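Methyltransferase domain-containing protein (Serratia marcescens, PDB 7CLF) probably transfers a methyl group from S-adenosyl-L-methionine to a hydroxyl oxygen of its substrate, working as a dimeric O-methyltransferase. Local coordinates at residues A154-G159 and G329-I334; L242-H247 and S274-N279. All coordinates share one frame; numbering follows the deposited sequence.

Both contacts are mainly buried in the Rossmann-like methyltransferase fold and touch S-adenosyl-L-homocysteine, their centres about 11 Å apart. They share the central sheet: strand 332-337, in contact 1, runs antiparallel beside strand 270-275, in contact 2, and Arg331 of the first reaches Ser274 of the second. Contact 1 joins the lead-in to strand 332-337 to helix 139-163 at the pocket's carboxylate end. It has no hydrogen bond between its segments, relies on a guanidinium stacked on an aromatic ring and on apolar packing, and becomes exposed at Pro330. Contact 2 joins neighbouring parallel strands and is mostly polar, with backbone bonds between the strands and a buried carboxylate that reaches the predicted catalytic base.

Contact 1 (A154-G159 and G329-I334); sequences APFIAG and GPRTLI. With SAH (S-adenosyl-L-homocysteine), chain D.
Phe156 reaches Arg331 because its CG stands anti to its backbone N (chi1 160°), while Arg331 starts with CG anti to its carbonyl carbon and then runs extended from CG to NE. The two side chains cross at about a right angle, the arginine passing over one ring face. Its CD sits above the middle of the ring, a CH-pi contact with 3.7 Å between Arg331 CD and the Phe156 centroid. The guanidinium beyond is displaced toward the CD2-CE2 side but lies almost flat on the ring, planes 7° apart. With the methylene holding the centre, the cation-pi contact is off-centre: Arg331 CZ is 4.0 Å from the Phe156 centroid, and Arg331 NH1 is 3.4 Å from Phe156 CE2. At the ring edge, Leu333 CD2 meets Phe156 CE1 at 3.8 Å. Nearer the helix backbone, Pro330 CG packs on Phe156 CB at 3.9 Å, on the more exposed margin of the contact.

The tip of Arg331 is spent on the bound product. Arg331 NH1 and Arg331 NH2 each donate to O of S-adenosyl-L-homocysteine at 2.9 Å. NH2 adds a weak bond to OXT. The ligand carboxylate carbon lies in the guanidinium plane at its edge, so this grip is made edge-on while the flat face rests on Phe156. NH1 also bonds to Ser274 OG on strand 270-275, an oxygen held as well by His241 NE2, and Trp244, just past strand 239-243, adds a second cation-pi contact. Arg331, just ahead of strand 332-337, thus lies between Phe156 of helix 139-163 and the ligand. The stack and the edge-on bonds together probably fix the plane of the guanidinium, and its positive charge probably balances the ligand's carboxylate, consistent with holding the amino-acid end of the cofactor in place.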
ATOM      1  N   ALA A 154      14.052  19.459   6.483  1.00 17.57           N
ATOM      2  CA  ALA A 154      14.342  20.853   6.152  1.00 21.57           C
ATOM      3  C   ALA A 154      13.492  21.849   6.936  1.00 22.76           C
ATOM      4  O   ALA A 154      14.067  22.806   7.481  1.00 19.63           O
ATOM      5  CB  ALA A 154      14.213  21.057   4.640  1.00 23.34           C
ATOM      6  N   PRO A 155      12.161  21.688   7.073  1.00 26.44           N
ATOM      7  CA  PRO A 155      11.407  22.657   7.892  1.00 23.58           C
ATOM      8  C   PRO A 155      11.773  22.657   9.369  1.00 22.30           C
ATOM      9  O   PRO A 155      11.857  23.736   9.971  1.00 22.97           O
ATOM     10  CB  PRO A 155       9.944  22.237   7.658  1.00 18.45           C
ATOM     11  CG  PRO A 155       9.965  21.576   6.334  1.00 18.95           C
ATOM     12  CD  PRO A 155      11.234  20.779   6.370  1.00 22.45           C
ATOM     13  N   PHE A 156      11.973  21.486   9.984  1.00 19.79           N
ATOM     14  CA  PHE A 156      12.484  21.447  11.352  1.00 21.98           C
ATOM     15  C   PHE A 156      13.776  22.252  11.484  1.00 22.12           C
ATOM     16  O   PHE A 156      13.903  23.110  12.364  1.00 20.16           O
ATOM     17  CB  PHE A 156      12.731  19.996  11.786  1.00 15.21           C
ATOM     18  CG  PHE A 156      13.685  19.867  12.950  1.00 18.36           C
ATOM     19  CD1 PHE A 156      13.335  20.327  14.207  1.00 16.86           C
ATOM     20  CD2 PHE A 156      14.921  19.270  12.786  1.00 19.61           C
ATOM     21  CE1 PHE A 156      14.204  20.209  15.271  1.00 21.74           C
ATOM     22  CE2 PHE A 156      15.807  19.157  13.850  1.00 22.11           C
ATOM     23  CZ  PHE A 156      15.450  19.627  15.092  1.00 18.79           C
ATOM     24  N   ILE A 157      14.752  21.968  10.618  1.00 21.27           N
ATOM     25  CA  ILE A 157      16.062  22.612  10.722  1.00 22.82           C
ATOM     26  C   ILE A 157      15.916  24.126  10.623  1.00 20.51           C
ATOM     27  O   ILE A 157      16.456  24.878  11.440  1.00 22.66           O
ATOM     28  CB  ILE A 157      17.012  22.059   9.643  1.00 23.77           C
ATOM     29  CG1 ILE A 157      17.405  20.621   9.999  1.00 24.82           C
ATOM     30  CG2 ILE A 157      18.244  22.960   9.470  1.00 22.16           C
ATOM     31  CD1 ILE A 157      18.008  19.857   8.842  1.00 25.60           C
ATOM     32  N   ALA A 158      15.145  24.587   9.639  1.00 20.45           N
ATOM     33  CA  ALA A 158      14.947  26.020   9.470  1.00 25.17           C
ATOM     34  C   ALA A 158      14.354  26.636  10.726  1.00 27.79           C
ATOM     35  O   ALA A 158      14.800  27.698  11.172  1.00 22.47           O
ATOM     36  CB  ALA A 158      14.056  26.288   8.258  1.00 25.16           C
ATOM     37  N   GLY A 159      13.378  25.961  11.337  1.00 25.12           N
ATOM     38  CA  GLY A 159      12.787  26.495  12.549  1.00 22.33           C
ATOM     39  C   GLY A 159      13.760  26.491  13.710  1.00 24.06           C
ATOM     40  O   GLY A 159      13.897  27.494  14.413  1.00 26.23           O
ATOM     41  N   GLY A 329       7.164  24.163  15.786  1.00 35.59           N
ATOM     42  CA  GLY A 329       7.761  23.440  14.690  1.00 37.20           C
ATOM     43  C   GLY A 329       7.280  22.006  14.640  1.00 31.61           C
ATOM     44  O   GLY A 329       6.572  21.532  15.534  1.00 30.25           O
ATOM     45  N   PRO A 330       7.676  21.281  13.587  1.00 27.72           N
ATOM     46  CA  PRO A 330       7.148  19.924  13.369  1.00 24.19           C
ATOM     47  C   PRO A 330       7.626  18.893  14.375  1.00 28.11           C
ATOM     48  O   PRO A 330       7.038  17.799  14.430  1.00 24.94           O
ATOM     49  CB  PRO A 330       7.641  19.579  11.957  1.00 24.33           C
ATOM     50  CG  PRO A 330       8.824  20.435  11.750  1.00 24.31           C
ATOM     51  CD  PRO A 330       8.576  21.710  12.503  1.00 25.79           C
ATOM     52  N   ARG A 331       8.658  19.189  15.159  1.00 22.00           N
ATOM     53  CA  ARG A 331       9.159  18.265  16.162  1.00 27.24           C
ATOM     54  C   ARG A 331       8.911  18.803  17.565  1.00 25.11           C
ATOM     55  O   ARG A 331       8.653  19.990  17.771  1.00 25.03           O
ATOM     56  CB  ARG A 331      10.660  18.003  15.967  1.00 22.11           C
ATOM     57  CG  ARG A 331      11.001  17.392  14.605  1.00 23.84           C
ATOM     58  CD  ARG A 331      12.418  16.815  14.588  1.00 22.38           C
ATOM     59  NE  ARG A 331      12.808  16.316  13.270  1.00 20.90           N
ATOM     60  CZ  ARG A 331      14.028  15.877  12.986  1.00 23.31           C
ATOM     61  NH1 ARG A 331      14.956  15.867  13.934  1.00 21.29           N
ATOM     62  NH2 ARG A 331      14.318  15.442  11.769  1.00 18.12           N
ATOM     63  N   THR A 332       8.992  17.892  18.533  1.00 25.32           N
ATOM     64  CA  THR A 332       9.097  18.222  19.947  1.00 25.29           C
ATOM     65  C   THR A 332      10.560  18.100  20.362  1.00 23.59           C
ATOM     66  O   THR A 332      11.211  17.104  20.031  1.00 26.11           O
ATOM     67  CB  THR A 332       8.217  17.274  20.769  1.00 28.03           C
ATOM     68  OG1 THR A 332       6.841  17.503  20.437  1.00 29.03           O
ATOM     69  CG2 THR A 332       8.443  17.459  22.263  1.00 25.38           C
ATOM     70  N   LEU A 333      11.085  19.121  21.049  1.00 20.95           N
ATOM     71  CA  LEU A 333      12.457  19.111  21.553  1.00 27.96           C
ATOM     72  C   LEU A 333      12.436  18.829  23.050  1.00 28.26           C
ATOM     73  O   LEU A 333      11.805  19.569  23.814  1.00 31.09           O
ATOM     74  CB  LEU A 333      13.178  20.442  21.311  1.00 24.43           C
ATOM     75  CG  LEU A 333      13.426  21.000  19.920  1.00 29.98           C
ATOM     76  CD1 LEU A 333      14.568  21.992  19.938  1.00 29.62           C
ATOM     77  CD2 LEU A 333      13.744  19.904  19.007  1.00 30.04           C
ATOM     78  N   ILE A 334      13.148  17.790  23.467  1.00 21.70           N
ATOM     79  CA  ILE A 334      13.310  17.469  24.879  1.00 22.52           C
ATOM     80  C   ILE A 334      14.734  17.826  25.265  1.00 28.26           C
ATOM     81  O   ILE A 334      15.683  17.467  24.558  1.00 25.86           O
ATOM     82  CB  ILE A 334      13.008  15.990  25.181  1.00 25.20           C
ATOM     83  CG1 ILE A 334      11.644  15.589  24.612  1.00 25.19           C
ATOM     84  CG2 ILE A 334      13.029  15.742  26.679  1.00 24.06           C
ATOM     85  CD1 ILE A 334      11.737  14.747  23.366  1.00 24.79           C
TER
HETATM   86  N   SAH D 402      19.359  13.395  12.663  1.00 23.91           N
HETATM   87  CA  SAH D 402      18.808  13.320  11.311  1.00 19.49           C
HETATM   88  CB  SAH D 402      18.712  11.868  10.808  1.00 21.34           C
HETATM   89  CG  SAH D 402      17.877  10.854  11.595  1.00 20.23           C
HETATM   90  SD  SAH D 402      17.988   9.168  10.884  1.00 22.91           S
HETATM   91  C   SAH D 402      17.447  14.004  11.289  1.00 19.28           C
HETATM   92  O   SAH D 402      17.027  14.597  12.287  1.00 18.89           O
HETATM   93  OXT SAH D 402      16.751  13.996  10.268  1.00 24.88           O
HETATM   94  C5' SAH D 402      18.848   8.482  12.324  1.00 23.56           C
HETATM   95  C4' SAH D 402      20.373   8.530  12.218  1.00 20.99           C
HETATM   96  O4' SAH D 402      20.938   7.974  13.400  1.00 24.36           O
HETATM   97  C3' SAH D 402      20.880   7.695  11.056  1.00 20.90           C
HETATM   98  O3' SAH D 402      21.650   8.490  10.197  1.00 21.52           O
HETATM   99  C2' SAH D 402      21.749   6.631  11.697  1.00 21.28           C
HETATM  100  O2' SAH D 402      22.922   6.364  10.966  1.00 20.94           O
HETATM  101  C1' SAH D 402      22.057   7.199  13.060  1.00 20.41           C
HETATM  102  N9  SAH D 402      22.274   6.130  14.046  1.00 23.95           N
HETATM  103  C8  SAH D 402      21.507   5.017  14.266  1.00 25.29           C
HETATM  104  N7  SAH D 402      22.069   4.291  15.265  1.00 21.17           N
HETATM  105  C5  SAH D 402      23.187   4.920  15.674  1.00 22.07           C
HETATM  106  C6  SAH D 402      24.124   4.612  16.650  1.00 28.18           C
HETATM  107  N6  SAH D 402      23.987   3.505  17.380  1.00 22.79           N
HETATM  108  N1  SAH D 402      25.192   5.464  16.851  1.00 27.32           N
HETATM  109  C2  SAH D 402      25.311   6.606  16.094  1.00 23.66           C
HETATM  110  N3  SAH D 402      24.372   6.910  15.117  1.00 21.71           N
HETATM  111  C4  SAH D 402      23.330   6.077  14.919  1.00 22.77           C

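Contact 2 (L242-H247 and S274-N279). With SAH (S-adenosyl-L-homocysteine), chain D.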
ATOM      1  N   LEU A 242      20.391  15.070  19.318  1.00 19.61           N
ATOM      2  CA  LEU A 242      20.064  13.746  18.808  1.00 19.23           C
ATOM      3  C   LEU A 242      18.736  13.877  18.075  1.00 20.66           C
ATOM      4  O   LEU A 242      17.691  14.024  18.714  1.00 22.60           O
ATOM      5  CB  LEU A 242      19.980  12.741  19.956  1.00 17.71           C
ATOM      6  CG  LEU A 242      19.690  11.293  19.599  1.00 27.08           C
ATOM      7  CD1 LEU A 242      20.894  10.707  18.891  1.00 24.61           C
ATOM      8  CD2 LEU A 242      19.355  10.525  20.860  1.00 20.98           C
ATOM      9  N   GLY A 243      18.767  13.850  16.748  1.00 18.87           N
ATOM     10  CA  GLY A 243      17.545  14.066  15.994  1.00 19.73           C
ATOM     11  C   GLY A 243      16.966  12.836  15.331  1.00 16.18           C
ATOM     12  O   GLY A 243      17.598  12.213  14.479  1.00 19.96           O
ATOM     13  N   TRP A 244      15.754  12.497  15.693  1.00 21.73           N
ATOM     14  CA  TRP A 244      15.043  11.389  15.012  1.00 23.56           C
ATOM     15  C   TRP A 244      15.783  10.053  15.097  1.00 21.43           C
ATOM     16  O   TRP A 244      15.767   9.347  14.145  1.00 19.04           O
ATOM     17  CB  TRP A 244      14.679  11.799  13.587  1.00 20.98           C
ATOM     18  CG  TRP A 244      13.198  11.836  13.415  1.00 29.28           C
ATOM     19  CD1 TRP A 244      12.267  11.970  14.396  1.00 32.74           C
ATOM     20  CD2 TRP A 244      12.465  11.670  12.195  1.00 32.51           C
ATOM     21  NE1 TRP A 244      11.009  11.901  13.872  1.00 41.44           N
ATOM     22  CE2 TRP A 244      11.100  11.713  12.523  1.00 36.99           C
ATOM     23  CE3 TRP A 244      12.830  11.462  10.869  1.00 31.36           C
ATOM     24  CZ2 TRP A 244      10.105  11.578  11.563  1.00 43.30           C
ATOM     25  CZ3 TRP A 244      11.849  11.322   9.919  1.00 39.66           C
ATOM     26  CH2 TRP A 244      10.507  11.381  10.266  1.00 40.94           C
ATOM     27  N   MET A 245      16.428   9.764  16.221  1.00 22.66           N
ATOM     28  CA  MET A 245      17.091   8.480  16.399  1.00 24.69           C
ATOM     29  C   MET A 245      16.511   7.630  17.520  1.00 20.28           C
ATOM     30  O   MET A 245      16.546   6.404  17.418  1.00 21.70           O
ATOM     31  CB  MET A 245      18.592   8.670  16.660  1.00 22.78           C
ATOM     32  CG  MET A 245      19.404   7.469  16.233  1.00 23.50           C
ATOM     33  SD  MET A 245      20.749   7.175  17.371  0.91 31.49           S
ATOM     34  CE  MET A 245      19.764   7.088  18.842  1.00 26.79           C
ATOM     35  N   LEU A 246      15.974   8.241  18.575  1.00 22.12           N
ATOM     36  CA  LEU A 246      15.461   7.463  19.694  1.00 22.21           C
ATOM     37  C   LEU A 246      14.382   6.483  19.248  1.00 26.80           C
ATOM     38  O   LEU A 246      14.346   5.336  19.710  1.00 23.90           O
ATOM     39  CB  LEU A 246      14.943   8.405  20.782  1.00 19.70           C
ATOM     40  CG  LEU A 246      16.089   9.132  21.505  1.00 20.62           C
ATOM     41  CD1 LEU A 246      15.578  10.009  22.632  1.00 21.48           C
ATOM     42  CD2 LEU A 246      17.084   8.115  22.040  1.00 23.56           C
ATOM     43  N   HIS A 247      13.514   6.902  18.322  1.00 24.18           N
ATOM     44  CA  HIS A 247      12.407   6.059  17.883  1.00 23.38           C
ATOM     45  C   HIS A 247      12.863   4.852  17.077  1.00 21.77           C
ATOM     46  O   HIS A 247      12.040   3.988  16.771  1.00 19.98           O
ATOM     47  CB  HIS A 247      11.418   6.879  17.055  1.00 23.99           C
ATOM     48  CG  HIS A 247      11.970   7.361  15.751  1.00 28.87           C
ATOM     49  ND1 HIS A 247      12.097   8.699  15.450  1.00 32.09           N
ATOM     50  CD2 HIS A 247      12.434   6.690  14.671  1.00 31.14           C
ATOM     51  CE1 HIS A 247      12.613   8.830  14.240  1.00 30.01           C
ATOM     52  NE2 HIS A 247      12.824   7.626  13.746  1.00 30.28           N
ATOM     53  N   SER A 274      15.253  15.630  19.496  1.00 21.09           N
ATOM     54  CA  SER A 274      14.101  16.055  18.718  1.00 22.09           C
ATOM     55  C   SER A 274      13.424  14.829  18.119  1.00 20.65           C
ATOM     56  O   SER A 274      14.071  14.002  17.470  1.00 20.70           O
ATOM     57  CB  SER A 274      14.485  17.059  17.619  1.00 18.07           C
ATOM     58  OG  SER A 274      15.455  16.567  16.724  1.00 24.64           O
ATOM     59  N   GLU A 275      12.124  14.717  18.352  1.00 21.65           N
ATOM     60  CA  GLU A 275      11.344  13.577  17.904  1.00 26.04           C
ATOM     61  C   GLU A 275       9.996  14.089  17.417  1.00 20.62           C
ATOM     62  O   GLU A 275       9.687  15.278  17.525  1.00 23.01           O
ATOM     63  CB  GLU A 275      11.184  12.548  19.033  1.00 21.62           C
ATOM     64  CG  GLU A 275      12.490  11.906  19.467  1.00 25.61           C
ATOM     65  CD  GLU A 275      12.871  10.736  18.577  1.00 28.54           C
ATOM     66  OE1 GLU A 275      12.013   9.860  18.349  1.00 38.38           O
ATOM     67  OE2 GLU A 275      14.014  10.689  18.096  1.00 30.38           O
ATOM     68  N   THR A 276       9.193  13.187  16.855  1.00 22.06           N
ATOM     69  CA  THR A 276       7.818  13.498  16.449  1.00 27.94           C
ATOM     70  C   THR A 276       6.918  12.610  17.289  1.00 26.93           C
ATOM     71  O   THR A 276       6.538  11.510  16.856  1.00 27.90           O
ATOM     72  CB  THR A 276       7.572  13.275  14.956  1.00 25.45           C
ATOM     73  OG1 THR A 276       7.897  11.925  14.602  1.00 25.72           O
ATOM     74  CG2 THR A 276       8.394  14.236  14.122  1.00 28.78           C
ATOM     75  N   PRO A 277       6.562  13.038  18.494  1.00 25.47           N
ATOM     76  CA  PRO A 277       5.933  12.134  19.451  1.00 21.57           C
ATOM     77  C   PRO A 277       4.450  11.926  19.176  1.00 27.69           C
ATOM     78  O   PRO A 277       3.796  12.703  18.482  1.00 19.01           O
ATOM     79  CB  PRO A 277       6.139  12.854  20.786  1.00 23.94           C
ATOM     80  CG  PRO A 277       6.175  14.302  20.423  1.00 28.18           C
ATOM     81  CD  PRO A 277       6.759  14.391  19.045  1.00 20.90           C
ATOM     82  N   LEU A 278       3.923  10.848  19.752  1.00 23.27           N
ATOM     83  CA  LEU A 278       2.475  10.706  19.792  1.00 26.77           C
ATOM     84  C   LEU A 278       1.883  11.782  20.701  1.00 29.69           C
ATOM     85  O   LEU A 278       2.555  12.317  21.592  1.00 22.10           O
ATOM     86  CB  LEU A 278       2.077   9.317  20.292  1.00 27.05           C
ATOM     87  CG  LEU A 278       2.508   8.133  19.428  1.00 21.87           C
ATOM     88  CD1 LEU A 278       2.405   6.885  20.268  1.00 21.74           C
ATOM     89  CD2 LEU A 278       1.629   8.026  18.188  1.00 22.72           C
ATOM     90  N   ASN A 279       0.609  12.110  20.463  1.00 24.01           N
ATOM     91  CA  ASN A 279      -0.031  13.122  21.288  1.00 26.75           C
ATOM     92  C   ASN A 279      -0.239  12.600  22.716  1.00 30.21           C
ATOM     93  O   ASN A 279      -0.038  11.416  23.019  1.00 24.43           O
ATOM     94  CB  ASN A 279      -1.341  13.604  20.653  1.00 32.26           C
ATOM     95  CG  ASN A 279      -2.282  12.469  20.286  1.00 35.05           C
ATOM     96  OD1 ASN A 279      -2.166  11.360  20.799  1.00 32.45           O
ATOM     97  ND2 ASN A 279      -3.226  12.749  19.388  1.00 31.40           N
TER
HETATM   98  N   SAH D 402      19.359  13.395  12.663  1.00 23.91           N
HETATM   99  CA  SAH D 402      18.808  13.320  11.311  1.00 19.49           C
HETATM  100  CB  SAH D 402      18.712  11.868  10.808  1.00 21.34           C
HETATM  101  CG  SAH D 402      17.877  10.854  11.595  1.00 20.23           C
HETATM  102  SD  SAH D 402      17.988   9.168  10.884  1.00 22.91           S
HETATM  103  C   SAH D 402      17.447  14.004  11.289  1.00 19.28           C
HETATM  104  O   SAH D 402      17.027  14.597  12.287  1.00 18.89           O
HETATM  105  OXT SAH D 402      16.751  13.996  10.268  1.00 24.88           O
HETATM  106  C5' SAH D 402      18.848   8.482  12.324  1.00 23.56           C
HETATM  107  C4' SAH D 402      20.373   8.530  12.218  1.00 20.99           C
HETATM  108  O4' SAH D 402      20.938   7.974  13.400  1.00 24.36           O
HETATM  109  C3' SAH D 402      20.880   7.695  11.056  1.00 20.90           C
HETATM  110  O3' SAH D 402      21.650   8.490  10.197  1.00 21.52           O
HETATM  111  C2' SAH D 402      21.749   6.631  11.697  1.00 21.28           C
HETATM  112  O2' SAH D 402      22.922   6.364  10.966  1.00 20.94           O
HETATM  113  C1' SAH D 402      22.057   7.199  13.060  1.00 20.41           C
HETATM  114  N9  SAH D 402      22.274   6.130  14.046  1.00 23.95           N
HETATM  115  C8  SAH D 402      21.507   5.017  14.266  1.00 25.29           C
HETATM  116  N7  SAH D 402      22.069   4.291  15.265  1.00 21.17           N
HETATM  117  C5  SAH D 402      23.187   4.920  15.674  1.00 22.07           C
HETATM  118  C6  SAH D 402      24.124   4.612  16.650  1.00 28.18           C
HETATM  119  N6  SAH D 402      23.987   3.505  17.380  1.00 22.79           N
HETATM  120  N1  SAH D 402      25.192   5.464  16.851  1.00 27.32           N
HETATM  121  C2  SAH D 402      25.311   6.606  16.094  1.00 23.66           C
HETATM  122  N3  SAH D 402      24.372   6.910  15.117  1.00 21.71           N
HETATM  123  C4  SAH D 402      23.330   6.077  14.919  1.00 22.77           C
HETATM  124  O   HOH W   1      16.414  11.256  18.667  1.00 22.14           O
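His247 leans on Glu275 from its first side-chain atom onward: CB of His247 lies 3.3 Å from Glu275 OE1. With CG placed between the backbone N and the carbonyl carbon (chi1 66°), the ring crosses the carboxylate obliquely, ND1 toward OE1. ND1 of His247 donates to OE1 of Glu275 in a weak bond of 3.1 Å, the ring and carboxylate planes being 53° apart. Farther out, His247 CE1 comes down on a face of the Trp244 indole, 3.2 Å from Trp244 CG, so the imidazole meets the indole by its edge. At the tip, the far ring nitrogen His247 NE2 lies 6.1 Å from SD of S-adenosyl-L-homocysteine. The indole's own edge runs to Thr276, with Trp244 NE1 3.2 Å from Thr276 OG1.

Glu275 is bent at chi2 to bring its carboxylate under the turn that follows strand 239-243. OE2 takes a weak bond from Leu246 N, and OE1 another weak one from His247 N. A water bound by Met245 N, and weakly to Leu242 O, sits doubtfully close to OE2. The strands themselves pair in parallel: Ser274 N donates to Leu242 O at 3.0 Å, and Trp244 N to Ser274 O at 2.9 Å. Helix 251-264 links them in a beta-alpha-beta unit whose C-terminal strand ends contribute to the cofactor pocket. There Gly243 O receives the ligand amine, 2.8 Å from N of S-adenosyl-L-homocysteine, while Met245 SD lies over a face of its adenine, near C4 and C5.

Several weak bonds, rather than one strong one, surround the buried carboxylate of Glu275. They connect it to both the backbone and the imidazole of His247, the predicted proton acceptor, consistent with Glu275 acting as a second-shell residue that orients that base, whose NE2 lies several Å from the ligand's sulfur.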